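Local coordinates for protein Nrps/pks (Streptomyces albus, PDB 4OPF) that is a ketosynthase domain of an AT-less polyketide synthase and probably takes part in condensing acyl units during oxazolomycin assembly, at residues 87-92 with 145-150; 103-108 with 178-183. One frame throughout, in Å; residues are numbered along the deposited sequence.

Interaction 1. Residues 87-92 with 145-150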
ATOM      1  N   GLU A  87      16.616   3.838 -13.732  1.00 25.43           N
ATOM      2  CA  GLU A  87      16.461   2.383 -13.679  1.00 27.14           C
ATOM      3  C   GLU A  87      15.120   1.911 -14.200  1.00 25.37           C
ATOM      4  O   GLU A  87      15.028   0.811 -14.711  1.00 25.14           O
ATOM      5  CB  GLU A  87      16.664   1.855 -12.293  1.00 28.60           C
ATOM      6  CG  GLU A  87      18.099   1.957 -11.865  1.00 34.12           C
ATOM      7  CD  GLU A  87      19.040   1.108 -12.742  1.00 36.64           C
ATOM      8  OE1 GLU A  87      18.703  -0.033 -13.203  1.00 39.61           O
ATOM      9  OE2 GLU A  87      20.131   1.617 -12.971  1.00 38.48           O
ATOM     10  N   THR A  88      14.061   2.703 -14.032  1.00 24.06           N
ATOM     11  CA  THR A  88      12.764   2.326 -14.603  1.00 22.52           C
ATOM     12  C   THR A  88      12.883   2.369 -16.125  1.00 22.82           C
ATOM     13  O   THR A  88      12.423   1.436 -16.784  1.00 22.55           O
ATOM     14  CB  THR A  88      11.642   3.213 -14.082  1.00 23.15           C
ATOM     15  OG1 THR A  88      11.582   3.087 -12.650  1.00 21.45           O
ATOM     16  CG2 THR A  88      10.311   2.861 -14.750  1.00 23.15           C
ATOM     17  N   LEU A  89      13.489   3.420 -16.681  1.00 22.38           N
ATOM     18  CA  LEU A  89      13.748   3.449 -18.099  1.00 24.01           C
ATOM     19  C   LEU A  89      14.509   2.193 -18.546  1.00 24.84           C
ATOM     20  O   LEU A  89      14.147   1.592 -19.558  1.00 24.02           O
ATOM     21  CB  LEU A  89      14.502   4.688 -18.510  1.00 26.12           C
ATOM     22  CG  LEU A  89      14.907   4.754 -19.977  1.00 28.00           C
ATOM     23  CD1 LEU A  89      13.702   4.760 -20.927  1.00 30.08           C
ATOM     24  CD2 LEU A  89      15.757   5.969 -20.165  1.00 28.29           C
ATOM     25  N   PHE A  90      15.535   1.799 -17.801  1.00 23.99           N
ATOM     26  CA  PHE A  90      16.304   0.644 -18.181  1.00 25.58           C
ATOM     27  C   PHE A  90      15.514  -0.656 -18.058  1.00 25.27           C
ATOM     28  O   PHE A  90      15.738  -1.600 -18.826  1.00 25.35           O
ATOM     29  CB  PHE A  90      17.616   0.544 -17.382  1.00 27.81           C
ATOM     30  CG  PHE A  90      18.574   1.707 -17.566  1.00 29.46           C
ATOM     31  CD1 PHE A  90      18.521   2.543 -18.652  1.00 31.60           C
ATOM     32  CD2 PHE A  90      19.516   1.966 -16.596  1.00 31.40           C
ATOM     33  CE1 PHE A  90      19.397   3.622 -18.781  1.00 33.81           C
ATOM     34  CE2 PHE A  90      20.409   3.044 -16.722  1.00 33.65           C
ATOM     35  CZ  PHE A  90      20.347   3.862 -17.814  1.00 33.22           C
ATOM     36  N   ALA A  91      14.593  -0.749 -17.116  1.00 24.16           N
ATOM     37  CA  ALA A  91      13.753  -1.942 -17.042  1.00 23.84           C
ATOM     38  C   ALA A  91      12.819  -2.035 -18.227  1.00 24.80           C
ATOM     39  O   ALA A  91      12.586  -3.117 -18.753  1.00 24.43           O
ATOM     40  CB  ALA A  91      12.970  -1.971 -15.752  1.00 23.89           C
ATOM     41  N   PHE A  92      12.294  -0.912 -18.687  1.00 24.58           N
ATOM     42  CA  PHE A  92      11.462  -0.917 -19.892  1.00 26.23           C
ATOM     43  C   PHE A  92      12.266  -1.357 -21.119  1.00 27.56           C
ATOM     44  O   PHE A  92      11.770  -2.128 -21.942  1.00 28.15           O
ATOM     45  CB  PHE A  92      10.870   0.462 -20.171  1.00 26.45           C
ATOM     46  CG  PHE A  92       9.878   0.934 -19.151  1.00 27.08           C
ATOM     47  CD1 PHE A  92       9.229   0.085 -18.311  1.00 29.39           C
ATOM     48  CD2 PHE A  92       9.603   2.257 -19.039  1.00 30.67           C
ATOM     49  CE1 PHE A  92       8.285   0.526 -17.374  1.00 29.77           C
ATOM     50  CE2 PHE A  92       8.624   2.720 -18.137  1.00 32.84           C
ATOM     51  CZ  PHE A  92       7.968   1.845 -17.305  1.00 30.31           C
ATOM     52  N   HIS A 145       4.314  10.271 -13.235  1.00 22.89           N
ATOM     53  CA  HIS A 145       4.248  11.520 -13.964  1.00 26.31           C
ATOM     54  C   HIS A 145       5.132  11.471 -15.220  1.00 26.18           C
ATOM     55  O   HIS A 145       4.657  11.731 -16.314  1.00 25.10           O
ATOM     56  CB  HIS A 145       4.666  12.697 -13.073  1.00 28.23           C
ATOM     57  CG  HIS A 145       4.669  14.005 -13.782  1.00 32.38           C
ATOM     58  ND1 HIS A 145       5.809  14.567 -14.305  1.00 35.06           N
ATOM     59  CD2 HIS A 145       3.661  14.863 -14.072  1.00 35.14           C
ATOM     60  CE1 HIS A 145       5.511  15.721 -14.874  1.00 35.60           C
ATOM     61  NE2 HIS A 145       4.210  15.913 -14.752  1.00 36.43           N
ATOM     62  N   HIS A 146       6.383  11.051 -15.077  1.00 25.76           N
ATOM     63  CA  HIS A 146       7.295  11.115 -16.183  1.00 27.16           C
ATOM     64  C   HIS A 146       6.932  10.137 -17.295  1.00 28.67           C
ATOM     65  O   HIS A 146       7.018  10.504 -18.435  1.00 28.48           O
ATOM     66  CB  HIS A 146       8.746  10.874 -15.807  1.00 29.40           C
ATOM     67  CG  HIS A 146       9.620  10.736 -17.025  1.00 34.82           C
ATOM     68  ND1 HIS A 146      10.001  11.825 -17.807  1.00 37.35           N
ATOM     69  CD2 HIS A 146      10.078   9.634 -17.677  1.00 34.88           C
ATOM     70  CE1 HIS A 146      10.701  11.392 -18.846  1.00 38.06           C
ATOM     71  NE2 HIS A 146      10.753  10.067 -18.798  1.00 37.26           N
ATOM     72  N   PHE A 147       6.534   8.907 -16.964  1.00 24.70           N
ATOM     73  CA  PHE A 147       6.201   7.921 -17.957  1.00 24.72           C
ATOM     74  C   PHE A 147       4.718   7.903 -18.311  1.00 25.05           C
ATOM     75  O   PHE A 147       4.311   7.117 -19.164  1.00 26.85           O
ATOM     76  CB  PHE A 147       6.659   6.562 -17.443  1.00 25.21           C
ATOM     77  CG  PHE A 147       8.154   6.430 -17.336  1.00 25.63           C
ATOM     78  CD1 PHE A 147       8.926   6.294 -18.491  1.00 26.33           C
ATOM     79  CD2 PHE A 147       8.792   6.447 -16.121  1.00 25.23           C
ATOM     80  CE1 PHE A 147      10.308   6.150 -18.415  1.00 26.81           C
ATOM     81  CE2 PHE A 147      10.161   6.271 -16.044  1.00 26.04           C
ATOM     82  CZ  PHE A 147      10.914   6.121 -17.195  1.00 26.71           C
ATOM     83  N   ASP A 148       3.929   8.786 -17.683  1.00 24.46           N
ATOM     84  CA  ASP A 148       2.458   8.929 -17.888  1.00 25.92           C
ATOM     85  C   ASP A 148       1.697   7.583 -17.627  1.00 25.21           C
ATOM     86  O   ASP A 148       0.932   7.104 -18.459  1.00 25.91           O
ATOM     87  CB  ASP A 148       2.175   9.412 -19.279  1.00 28.07           C
ATOM     88  CG  ASP A 148       0.731   9.882 -19.470  1.00 31.19           C
ATOM     89  OD1 ASP A 148      -0.027  10.261 -18.499  1.00 29.28           O
ATOM     90  OD2 ASP A 148       0.369   9.942 -20.652  1.00 34.82           O
ATOM     91  N   LEU A 149       1.983   6.975 -16.489  1.00 22.67           N
ATOM     92  CA  LEU A 149       1.386   5.722 -16.089  1.00 22.59           C
ATOM     93  C   LEU A 149       0.167   6.057 -15.244  1.00 24.03           C
ATOM     94  O   LEU A 149       0.191   7.004 -14.479  1.00 24.83           O
ATOM     95  CB  LEU A 149       2.412   4.958 -15.319  1.00 21.99           C
ATOM     96  CG  LEU A 149       3.743   4.758 -16.080  1.00 22.16           C
ATOM     97  CD1 LEU A 149       4.654   3.943 -15.189  1.00 24.23           C
ATOM     98  CD2 LEU A 149       3.489   4.026 -17.376  1.00 23.04           C
ATOM     99  N   ARG A 150      -0.933   5.343 -15.446  1.00 23.76           N
ATOM    100  CA  ARG A 150      -2.241   5.764 -14.922  1.00 24.28           C
ATOM    101  C   ARG A 150      -2.805   4.831 -13.872  1.00 23.85           C
ATOM    102  O   ARG A 150      -3.944   5.049 -13.400  1.00 23.59           O
ATOM    103  CB  ARG A 150      -3.262   5.823 -16.074  1.00 26.11           C
ATOM    104  CG  ARG A 150      -2.841   6.684 -17.235  1.00 29.37           C
ATOM    105  CD  ARG A 150      -2.915   8.135 -16.995  1.00 30.52           C
ATOM    106  NE  ARG A 150      -2.523   8.878 -18.201  1.00 34.99           N
ATOM    107  CZ  ARG A 150      -3.329   9.202 -19.203  1.00 36.92           C
ATOM    108  NH1 ARG A 150      -4.607   8.864 -19.174  1.00 42.28           N
ATOM    109  NH2 ARG A 150      -2.846   9.831 -20.245  1.00 36.39           N
TER
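Phe147 packs against Thr88, Leu89 and Phe92, which lie on one side of helix 79-95. Segment 145-150 opens with the last turn of helix 138-147. His146 does not touch 87-92, but it backs the ring that does. Its CD2 sits over the centre of one face of Phe147. The opposite face of Phe147 receives the edge of Phe92. This is a T-shaped pair, with centroids 5.0 Å apart and planes at 81°. CE2 of Phe92 leads, 3.6 Å from CD1 of Phe147, and stands toward the rim of the face. CG of Phe147 lies beside its backbone N (chi1 -67°), which starts the ring toward helix 79-95. The far end of the ring reaches that helix. There CG2 of Thr88 comes within 3.7 Å of CE2 of Phe147, at an oblique approach. Thr88 turns its methyl to the ring, while its OG1 bonds to Leu84 O in its own helix. CZ of Phe147 lies 4.1 Å from CB of Leu89. Asp148 then leaves the helix with positive phi, in a Schellman motif. Its carboxylate is gripped side-on by Arg150, NE to OD1 (2.9 Å) and NH2 to OD2 (3.2 Å). OD1 also accepts a bond from Arg259 N of the second subunit. Leu149 turns back toward helix 79-95, and its CD1 lies near the edge of Phe92, 4.5 Å from CZ of Phe92. No hydrogen bond joins the two segments. The contact is therefore apolar and aromatic, held by the fit of buried side chains, while the charges of Asp148 and Arg150 lie apart from it.

Interaction 2. Residues 103-108 with 178-183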
ATOM      1  N   LYS A 103       3.005   4.798 -22.383  1.00 29.67           N
ATOM      2  CA  LYS A 103       2.379   6.005 -21.892  1.00 33.39           C
ATOM      3  C   LYS A 103       0.855   5.973 -22.005  1.00 31.94           C
ATOM      4  O   LYS A 103       0.274   5.424 -22.932  1.00 28.89           O
ATOM      5  CB  LYS A 103       3.009   7.236 -22.533  1.00 38.73           C
ATOM      6  CG  LYS A 103       2.553   7.618 -23.870  1.00 49.51           C
ATOM      7  CD  LYS A 103       3.514   8.667 -24.506  1.00 53.46           C
ATOM      8  CE  LYS A 103       3.839   9.861 -23.608  1.00 59.53           C
ATOM      9  NZ  LYS A 103       2.631  10.632 -23.152  1.00 65.25           N
ATOM     10  N   GLY A 104       0.206   6.439 -20.966  1.00 30.22           N
ATOM     11  CA  GLY A 104      -1.225   6.412 -20.958  1.00 30.12           C
ATOM     12  C   GLY A 104      -1.792   5.106 -20.508  1.00 30.73           C
ATOM     13  O   GLY A 104      -2.978   5.022 -20.354  1.00 31.47           O
ATOM     14  N   ARG A 105      -0.980   4.097 -20.208  1.00 28.69           N
ATOM     15  CA  ARG A 105      -1.563   2.801 -19.885  1.00 28.81           C
ATOM     16  C   ARG A 105      -1.844   2.613 -18.402  1.00 27.82           C
ATOM     17  O   ARG A 105      -1.309   3.327 -17.566  1.00 24.92           O
ATOM     18  CB  ARG A 105      -0.657   1.698 -20.425  1.00 31.55           C
ATOM     19  CG  ARG A 105      -0.651   1.703 -21.963  1.00 36.86           C
ATOM     20  CD  ARG A 105       0.212   0.591 -22.539  1.00 43.92           C
ATOM     21  NE  ARG A 105      -0.601  -0.610 -22.554  1.00 51.53           N
ATOM     22  CZ  ARG A 105      -1.426  -0.983 -23.542  1.00 43.58           C
ATOM     23  NH1 ARG A 105      -2.148  -2.067 -23.356  1.00 41.49           N
ATOM     24  NH2 ARG A 105      -1.486  -0.321 -24.674  1.00 37.61           N
ATOM     25  N   GLY A 106      -2.698   1.647 -18.091  1.00 28.17           N
ATOM     26  CA  GLY A 106      -3.094   1.333 -16.707  1.00 27.12           C
ATOM     27  C   GLY A 106      -2.046   0.536 -15.960  1.00 24.88           C
ATOM     28  O   GLY A 106      -2.246  -0.621 -15.642  1.00 25.66           O
ATOM     29  N   ILE A 107      -0.925   1.160 -15.724  1.00 22.67           N
ATOM     30  CA  ILE A 107       0.230   0.514 -15.151  1.00 22.56           C
ATOM     31  C   ILE A 107       0.453   1.108 -13.753  1.00 21.01           C
ATOM     32  O   ILE A 107       0.596   2.295 -13.626  1.00 20.48           O
ATOM     33  CB  ILE A 107       1.458   0.724 -16.070  1.00 23.61           C
ATOM     34  CG1 ILE A 107       1.138   0.083 -17.442  1.00 25.86           C
ATOM     35  CG2 ILE A 107       2.701   0.154 -15.432  1.00 23.09           C
ATOM     36  CD1 ILE A 107       2.311   0.051 -18.369  1.00 29.37           C
ATOM     37  N   GLY A 108       0.449   0.267 -12.727  1.00 19.83           N
ATOM     38  CA  GLY A 108       0.676   0.729 -11.366  1.00 20.74           C
ATOM     39  C   GLY A 108       2.161   0.814 -11.077  1.00 20.06           C
ATOM     40  O   GLY A 108       2.979   0.197 -11.763  1.00 22.51           O
ATOM     41  N   ASP A 178      -7.102  -4.624 -11.408  1.00 32.52           N
ATOM     42  CA  ASP A 178      -6.989  -3.164 -11.302  1.00 33.93           C
ATOM     43  C   ASP A 178      -5.921  -2.507 -12.217  1.00 33.11           C
ATOM     44  O   ASP A 178      -6.050  -1.350 -12.593  1.00 34.84           O
ATOM     45  CB  ASP A 178      -6.779  -2.760  -9.837  1.00 34.18           C
ATOM     46  CG  ASP A 178      -8.087  -2.843  -8.994  1.00 39.85           C
ATOM     47  OD1 ASP A 178      -9.212  -3.124  -9.538  1.00 39.37           O
ATOM     48  OD2 ASP A 178      -7.983  -2.624  -7.763  1.00 45.14           O
ATOM     49  N   VAL A 179      -4.874  -3.248 -12.570  1.00 29.88           N
ATOM     50  CA  VAL A 179      -3.828  -2.783 -13.495  1.00 27.11           C
ATOM     51  C   VAL A 179      -3.572  -3.887 -14.512  1.00 27.27           C
ATOM     52  O   VAL A 179      -3.767  -5.077 -14.206  1.00 27.01           O
ATOM     53  CB  VAL A 179      -2.536  -2.437 -12.751  1.00 26.03           C
ATOM     54  CG1 VAL A 179      -2.780  -1.325 -11.758  1.00 27.05           C
ATOM     55  CG2 VAL A 179      -1.963  -3.639 -11.995  1.00 25.72           C
ATOM     56  N   GLU A 180      -3.144  -3.502 -15.685  1.00 27.42           N
ATOM     57  CA  GLU A 180      -2.659  -4.462 -16.678  1.00 31.31           C
ATOM     58  C   GLU A 180      -1.182  -4.817 -16.475  1.00 28.80           C
ATOM     59  O   GLU A 180      -0.703  -5.825 -16.997  1.00 28.90           O
ATOM     60  CB  GLU A 180      -2.899  -3.947 -18.098  1.00 35.32           C
ATOM     61  CG  GLU A 180      -2.060  -2.735 -18.445  1.00 44.62           C
ATOM     62  CD  GLU A 180      -1.906  -2.466 -19.946  1.00 53.75           C
ATOM     63  OE1 GLU A 180      -2.860  -1.943 -20.560  1.00 51.97           O
ATOM     64  OE2 GLU A 180      -0.789  -2.738 -20.487  1.00 66.47           O
ATOM     65  N   ALA A 181      -0.448  -3.988 -15.746  1.00 24.58           N
ATOM     66  CA  ALA A 181       0.948  -4.248 -15.523  1.00 23.39           C
ATOM     67  C   ALA A 181       1.374  -3.396 -14.379  1.00 22.60           C
ATOM     68  O   ALA A 181       0.642  -2.503 -13.979  1.00 21.59           O
ATOM     69  CB  ALA A 181       1.743  -3.916 -16.780  1.00 24.24           C
ATOM     70  N   ALA A 182       2.525  -3.700 -13.816  1.00 20.70           N
ATOM     71  CA  ALA A 182       3.022  -3.020 -12.621  1.00 21.03           C
ATOM     72  C   ALA A 182       4.537  -2.846 -12.628  1.00 21.91           C
ATOM     73  O   ALA A 182       5.291  -3.764 -13.005  1.00 22.12           O
ATOM     74  CB  ALA A 182       2.651  -3.804 -11.386  1.00 21.05           C
ATOM     75  N   VAL A 183       4.975  -1.679 -12.217  1.00 19.13           N
ATOM     76  CA  VAL A 183       6.360  -1.446 -11.973  1.00 20.43           C
ATOM     77  C   VAL A 183       6.548  -1.616 -10.463  1.00 20.50           C
ATOM     78  O   VAL A 183       5.819  -0.999  -9.667  1.00 19.51           O
ATOM     79  CB  VAL A 183       6.724   0.003 -12.346  1.00 20.66           C
ATOM     80  CG1 VAL A 183       8.104   0.342 -11.879  1.00 21.87           C
ATOM     81  CG2 VAL A 183       6.587   0.252 -13.827  1.00 21.26           C
TER
HETATM   82  O   HOH W   1      -3.963   0.290 -20.256  1.00 34.90           O
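The Arg105 guanidinium and the Glu180 carboxylate meet with their planes 70° apart. OE2 of Glu180 lies at the guanidinium edge, in its plane, and takes a fairly straight bond from NE of Arg105 (3.0 Å, 163°). OE1 of Glu180 sits obliquely to the same group, 2.9 Å from NH1 of Arg105 in a weak bond. This salt bridge lies near the N-terminal ends of two neighbouring parallel strands, 107-112 and 181-188, in the mixed sheet of the thiolase-type fold. CG of Glu180, set between its backbone N and carbonyl carbon, passes 3.5 Å from O of Gly106, and the extended chain beyond carries the carboxylate to Arg105. A water accepts from N of Gly106; it also lies unusually close to OE1 of Glu180, a doubtful second bond. An alanine at Glu180 would probably leave the Arg105 guanidinium without its carboxylate mate and able to turn. Gly106 centres an inverse gamma turn, and its O accepts from N of Glu180. Beyond the turn, Ile107 sets CG1 4.1 Å from CB of Ala181. CG1 of Val179 packs 3.7 Å from N of Gly108. That N bonds to O of Ala181. Finally, O of Gly108 accepts from N of Val183 at 2.8 Å, with an N-H...O angle of 171°.

How the interactions relate
From the N terminus, the chain runs through helix 79-95, then 103-108 into strand 107-112, then helix 138-147, and on to strand 181-188. Interaction 1 closes the loop between the two helices, with strand 107-112 inside it. Interaction 2 closes the loop between the two strands, with helix 138-147 inside it. The two loops therefore cross rather than nest. They also touch: N of Gly104 probably bonds to O of Asp148, and N of Arg150 to O of Arg105. Leu149 packs on Ile107. Interaction 1 thus joins helix 79-95 to the end of helix 138-147, interaction 2 joins the two strands, and the touch of 148-150 on 104-107 links the pairs.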